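Local structure of flavodoxin (Streptococcus pneumoniae serotype 4, 5LJL) at residues A3-T16 / D46-Y60. The protein binds FMN and probably serves as a low-potential electron donor to a number of redox enzymes. Numbering follows the deposited sequence.
With PO4 (phosphate ion), chain B.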
loop_
_atom_site.group_PDB
_atom_site.type_symbol
_atom_site.label_atom_id
_atom_site.label_comp_id
_atom_site.label_asym_id
_atom_site.label_seq_id
_atom_site.Cartn_x
_atom_site.Cartn_y
_atom_site.Cartn_z
ATOM N N ALA A 3 10.831 -13.791 -0.979
ATOM C CA ALA A 3 9.438 -13.861 -0.486
ATOM C C ALA A 3 8.564 -13.341 -1.665
ATOM O O ALA A 3 9.124 -12.899 -2.669
ATOM C CB ALA A 3 9.290 -12.993 0.763
ATOM N N LEU A 4 7.239 -13.368 -1.509
ATOM C CA LEU A 4 6.276 -12.814 -2.481
ATOM C C LEU A 4 5.539 -11.584 -1.872
ATOM O O LEU A 4 4.967 -11.716 -0.797
ATOM C CB LEU A 4 5.259 -13.883 -2.844
ATOM C CG LEU A 4 4.110 -13.378 -3.767
ATOM C CD1 LEU A 4 4.704 -12.743 -4.975
ATOM C CD2 LEU A 4 3.102 -14.490 -4.098
ATOM N N ALA A 5 5.686 -10.402 -2.474
ATOM C CA ALA A 5 4.971 -9.177 -2.065
ATOM C C ALA A 5 3.901 -8.873 -3.153
ATOM O O ALA A 5 4.210 -8.933 -4.351
ATOM C CB ALA A 5 5.923 -8.041 -1.945
ATOM N N LYS A 6 2.656 -8.565 -2.732
ATOM C CA LYS A 6 1.553 -8.108 -3.646
ATOM C C LYS A 6 1.259 -6.663 -3.273
ATOM O O LYS A 6 0.979 -6.384 -2.093
ATOM C CB LYS A 6 0.358 -9.016 -3.535
ATOM C CG LYS A 6 0.528 -10.367 -4.238
ATOM C CD LYS A 6 -0.709 -11.239 -4.034
ATOM C CE LYS A 6 -0.742 -12.576 -4.768
ATOM N NZ LYS A 6 -0.670 -12.392 -6.204
ATOM N N ILE A 7 1.483 -5.762 -4.214
ATOM C CA ILE A 7 1.201 -4.335 -4.047
ATOM C C ILE A 7 -0.047 -3.996 -4.855
ATOM O O ILE A 7 -0.093 -4.274 -6.098
ATOM C CB ILE A 7 2.427 -3.477 -4.521
ATOM C CG1 ILE A 7 3.697 -3.820 -3.743
ATOM C CG2 ILE A 7 2.137 -1.964 -4.496
ATOM C CD1 ILE A 7 4.956 -3.133 -4.287
ATOM N N VAL A 8 -1.056 -3.435 -4.201
ATOM C CA VAL A 8 -2.309 -3.056 -4.882
ATOM C C VAL A 8 -2.431 -1.564 -4.789
ATOM O O VAL A 8 -2.342 -1.009 -3.674
ATOM C CB VAL A 8 -3.508 -3.794 -4.276
ATOM C CG1 VAL A 8 -4.798 -3.389 -5.004
ATOM C CG2 VAL A 8 -3.263 -5.291 -4.332
ATOM N N PHE A 9 -2.661 -0.906 -5.916
ATOM C CA PHE A 9 -2.709 0.543 -5.949
ATOM C C PHE A 9 -4.005 1.102 -6.556
ATOM O O PHE A 9 -4.707 0.413 -7.340
ATOM C CB PHE A 9 -1.491 1.180 -6.656
ATOM C CG PHE A 9 -1.456 0.987 -8.146
ATOM C CD1 PHE A 9 -2.153 1.849 -8.981
ATOM C CD2 PHE A 9 -0.734 -0.074 -8.689
ATOM C CE1 PHE A 9 -2.102 1.653 -10.364
ATOM C CE2 PHE A 9 -0.679 -0.282 -10.062
ATOM C CZ PHE A 9 -1.383 0.578 -10.879
ATOM N N ALA A 10 -4.331 2.315 -6.165
ATOM C CA ALA A 10 -5.325 3.146 -6.837
ATOM C C ALA A 10 -4.616 4.482 -7.140
ATOM O O ALA A 10 -3.919 5.017 -6.260
ATOM C CB ALA A 10 -6.519 3.357 -5.950
ATOM N N SER A 11 -4.874 5.057 -8.298
ATOM C CA SER A 11 -4.187 6.261 -8.727
ATOM C C SER A 11 -5.048 7.000 -9.740
ATOM O O SER A 11 -5.467 6.384 -10.725
ATOM C CB SER A 11 -2.824 5.915 -9.339
ATOM O OG SER A 11 -2.071 7.109 -9.602
ATOM N N MET A 12 -5.324 8.269 -9.491
ATOM C CA MET A 12 -6.100 9.120 -10.443
ATOM C C MET A 12 -5.167 9.924 -11.345
ATOM O O MET A 12 -5.372 9.939 -12.582
ATOM C CB MET A 12 -7.085 10.073 -9.672
ATOM C CG MET A 12 -8.182 10.698 -10.521
ATOM S SD MET A 12 -9.306 11.535 -9.359
ATOM C CE MET A 12 -10.509 10.195 -9.262
ATOM N N THR A 13 -4.206 10.634 -10.754
ATOM C CA THR A 13 -3.297 11.519 -11.488
ATOM C C THR A 13 -1.816 11.018 -11.460
ATOM O O THR A 13 -0.891 11.747 -11.773
ATOM C CB THR A 13 -3.409 13.031 -11.077
ATOM O OG1 THR A 13 -3.273 13.177 -9.653
ATOM C CG2 THR A 13 -4.715 13.610 -11.466
ATOM N N GLY A 14 -1.646 9.697 -11.262
ATOM C CA GLY A 14 -0.333 9.038 -11.426
ATOM C C GLY A 14 0.630 9.023 -10.264
ATOM O O GLY A 14 1.602 8.246 -10.275
ATOM N N ASN A 15 0.410 9.864 -9.270
ATOM C CA ASN A 15 1.398 9.971 -8.200
ATOM C C ASN A 15 1.496 8.704 -7.409
ATOM O O ASN A 15 2.610 8.242 -7.021
ATOM C CB ASN A 15 1.122 11.128 -7.276
ATOM C CG ASN A 15 1.258 12.473 -7.974
ATOM O OD1 ASN A 15 2.110 12.645 -8.834
ATOM N ND2 ASN A 15 0.414 13.385 -7.645
ATOM N N THR A 16 0.336 8.154 -7.060
ATOM C CA THR A 16 0.293 6.967 -6.254
ATOM C C THR A 16 0.801 5.769 -6.988
ATOM O O THR A 16 1.461 4.929 -6.394
ATOM C CB THR A 16 -1.113 6.746 -5.598
ATOM O OG1 THR A 16 -1.442 7.924 -4.833
ATOM C CG2 THR A 16 -1.108 5.537 -4.699
ATOM N N ASP A 46 -6.417 -12.370 -2.997
ATOM C CA ASP A 46 -5.120 -12.734 -3.536
ATOM C C ASP A 46 -4.033 -12.543 -2.492
ATOM O O ASP A 46 -3.009 -13.218 -2.553
ATOM C CB ASP A 46 -4.727 -11.994 -4.800
ATOM C CG ASP A 46 -5.731 -12.119 -5.921
ATOM O OD1 ASP A 46 -5.554 -11.310 -6.853
ATOM O OD2 ASP A 46 -6.631 -13.001 -5.884
ATOM N N PHE A 47 -4.258 -11.652 -1.536
ATOM C CA PHE A 47 -3.314 -11.487 -0.387
ATOM C C PHE A 47 -3.023 -12.767 0.403
ATOM O O PHE A 47 -1.908 -12.872 1.002
ATOM C CB PHE A 47 -3.798 -10.369 0.553
ATOM C CG PHE A 47 -3.591 -8.931 0.009
ATOM C CD1 PHE A 47 -2.524 -8.576 -0.814
ATOM C CD2 PHE A 47 -4.438 -7.889 0.479
ATOM C CE1 PHE A 47 -2.353 -7.250 -1.235
ATOM C CE2 PHE A 47 -4.231 -6.529 0.068
ATOM C CZ PHE A 47 -3.171 -6.257 -0.776
ATOM N N LEU A 48 -3.993 -13.692 0.453
ATOM C CA LEU A 48 -3.705 -14.998 1.129
ATOM C C LEU A 48 -2.493 -15.706 0.602
ATOM O O LEU A 48 -1.864 -16.463 1.348
ATOM C CB LEU A 48 -4.912 -15.926 1.106
ATOM C CG LEU A 48 -6.122 -15.395 1.906
ATOM C CD1 LEU A 48 -7.458 -16.055 1.556
ATOM C CD2 LEU A 48 -5.829 -15.402 3.402
ATOM N N GLU A 49 -2.201 -15.515 -0.684
ATOM C CA GLU A 49 -1.055 -16.138 -1.331
ATOM C C GLU A 49 0.279 -15.483 -1.065
ATOM O O GLU A 49 1.327 -16.069 -1.345
ATOM C CB GLU A 49 -1.295 -16.239 -2.837
ATOM C CG GLU A 49 -2.478 -17.143 -3.164
ATOM C CD GLU A 49 -3.077 -16.931 -4.545
ATOM O OE1 GLU A 49 -3.368 -15.755 -4.895
ATOM O OE2 GLU A 49 -3.325 -17.962 -5.259
ATOM N N ALA A 50 0.306 -14.252 -0.555
ATOM C CA ALA A 50 1.561 -13.533 -0.428
ATOM C C ALA A 50 2.119 -13.537 0.987
ATOM O O ALA A 50 1.417 -13.774 1.952
ATOM C CB ALA A 50 1.345 -12.114 -0.851
ATOM N N ASP A 51 3.387 -13.208 1.104
ATOM C CA ASP A 51 4.007 -13.009 2.438
ATOM C C ASP A 51 3.843 -11.573 2.876
ATOM O O ASP A 51 3.739 -11.296 4.104
ATOM C CB ASP A 51 5.467 -13.353 2.343
ATOM C CG ASP A 51 5.687 -14.796 1.866
ATOM O OD1 ASP A 51 6.267 -14.991 0.757
ATOM O OD2 ASP A 51 5.256 -15.714 2.580
ATOM N N ILE A 52 3.873 -10.643 1.916
ATOM C CA ILE A 52 3.717 -9.195 2.231
ATOM C C ILE A 52 2.576 -8.679 1.417
ATOM O O ILE A 52 2.464 -8.982 0.234
ATOM C CB ILE A 52 4.987 -8.394 1.884
ATOM C CG1 ILE A 52 6.133 -8.746 2.876
ATOM C CG2 ILE A 52 4.732 -6.872 1.853
ATOM C CD1 ILE A 52 7.480 -8.363 2.321
ATOM N N ALA A 53 1.688 -7.953 2.074
ATOM C CA ALA A 53 0.531 -7.225 1.448
ATOM C C ALA A 53 0.699 -5.716 1.591
ATOM O O ALA A 53 0.791 -5.263 2.737
ATOM C CB ALA A 53 -0.770 -7.650 2.112
ATOM N N ILE A 54 0.664 -4.969 0.484
ATOM C CA ILE A 54 0.830 -3.508 0.485
ATOM C C ILE A 54 -0.333 -2.879 -0.307
ATOM O O ILE A 54 -0.659 -3.348 -1.442
ATOM C CB ILE A 54 2.177 -3.081 -0.085
ATOM C CG1 ILE A 54 3.357 -3.618 0.760
ATOM C CG2 ILE A 54 2.270 -1.579 -0.280
ATOM C CD1 ILE A 54 4.655 -3.642 0.066
ATOM N N VAL A 55 -0.914 -1.828 0.273
ATOM C CA VAL A 55 -1.847 -0.955 -0.422
ATOM C C VAL A 55 -1.191 0.397 -0.581
ATOM O O VAL A 55 -0.646 0.942 0.393
ATOM C CB VAL A 55 -3.214 -0.818 0.280
ATOM C CG1 VAL A 55 -4.021 0.346 -0.255
ATOM C CG2 VAL A 55 -3.941 -2.158 0.210
ATOM N N ALA A 56 -1.275 0.898 -1.814
ATOM C CA ALA A 56 -0.879 2.271 -2.128
ATOM C C ALA A 56 -2.122 2.995 -2.602
ATOM O O ALA A 56 -2.707 2.623 -3.629
ATOM C CB ALA A 56 0.209 2.227 -3.228
ATOM N N THR A 57 -2.568 4.025 -1.917
ATOM C CA THR A 57 -3.827 4.703 -2.270
ATOM C C THR A 57 -3.768 6.213 -2.183
ATOM O O THR A 57 -3.162 6.757 -1.287
ATOM C CB THR A 57 -4.988 4.128 -1.404
ATOM O OG1 THR A 57 -6.255 4.611 -1.906
ATOM C CG2 THR A 57 -4.811 4.429 0.079
ATOM N N TYR A 58 -4.474 6.880 -3.086
ATOM C CA TYR A 58 -4.797 8.315 -2.960
ATOM C C TYR A 58 -6.088 8.390 -2.064
ATOM O O TYR A 58 -6.653 7.378 -1.678
ATOM C CB TYR A 58 -4.989 8.983 -4.322
ATOM C CG TYR A 58 -6.220 8.570 -5.136
ATOM C CD1 TYR A 58 -6.192 7.454 -5.904
ATOM C CD2 TYR A 58 -7.391 9.324 -5.129
ATOM C CE1 TYR A 58 -7.275 7.122 -6.742
ATOM C CE2 TYR A 58 -8.514 8.970 -5.880
ATOM C CZ TYR A 58 -8.471 7.871 -6.692
ATOM O OH TYR A 58 -9.558 7.500 -7.461
ATOM N N THR A 59 -6.477 9.602 -1.733
ATOM C CA THR A 59 -7.659 9.881 -0.924
ATOM C C THR A 59 -8.581 10.803 -1.772
ATOM O O THR A 59 -8.108 11.729 -2.411
ATOM C CB THR A 59 -7.238 10.616 0.344
ATOM O OG1 THR A 59 -6.311 9.819 1.092
ATOM C CG2 THR A 59 -8.380 11.013 1.185
ATOM N N TYR A 60 -9.888 10.548 -1.742
ATOM C CA TYR A 60 -10.813 11.200 -2.642
ATOM C C TYR A 60 -11.715 12.151 -1.845
ATOM O O TYR A 60 -12.317 11.744 -0.866
ATOM C CB TYR A 60 -11.598 10.117 -3.377
ATOM C CG TYR A 60 -12.494 10.557 -4.525
ATOM C CD1 TYR A 60 -12.192 11.662 -5.324
ATOM C CD2 TYR A 60 -13.662 9.821 -4.834
ATOM C CE1 TYR A 60 -13.041 12.050 -6.384
ATOM C CE2 TYR A 60 -14.500 10.181 -5.908
ATOM C CZ TYR A 60 -14.192 11.295 -6.671
ATOM O OH TYR A 60 -15.022 11.624 -7.724
HETATM P P PO4 B . -2.775 10.240 -7.431
HETATM O O1 PO4 B . -2.341 8.842 -7.646
HETATM O O2 PO4 B . -2.029 11.197 -8.338
HETATM O O3 PO4 B . -2.558 10.634 -6.018
HETATM O O4 PO4 B . -4.189 10.360 -7.729
HETATM O O HOH W 1 -2.832 -10.496 -7.026
#
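K6 reaches from strand 4-9 across the turn that leads into strand 52-56, and its aliphatic chain does the touching: CE lies 3.2 Å from D46 O, while CD rests on the A50 methyl. CB sits at the edge of the F47 ring, in its plane, and the A53 methyl covers one face of that ring. Extended at chi2 and chi3 and bent at chi4, the lysine brings NZ to a water that also donates to D46 OD1; the salt bridge of NZ is made with D35, on the neighbouring strand 33-38.

The backbones of strands 4-9 and 52-56 run parallel, 18° apart, bonded alternately from I52 N to L4 O (3.1 Å) through A10 N to A56 O. They are adjacent inner strands of the five-stranded flavodoxin sheet, order 2-1-3-4-5.

Past the strand ends, Y58 packs against residues 10-12. CG set between the backbone N and the carbonyl carbon (chi1 68°) turns the ring edge to the A10 carbonyl, CD1 to O being 3.4 Å, and a face to M12, whose CB stands 4.2 Å from the centroid in a CH-pi contact. Y58 OH is hydrogen-bonded to E68. S11 to G14 and the start of helix 15-29 grip a phosphate ion, probably from the crystallisation liquor, where flavodoxins hold the FMN phosphate: T16 N donates to O1 (2.8 Å), N15 N to O2 and T13 N to O4 (171° at the hydrogen). The Y58 CB approaches O3 to 3.4 Å.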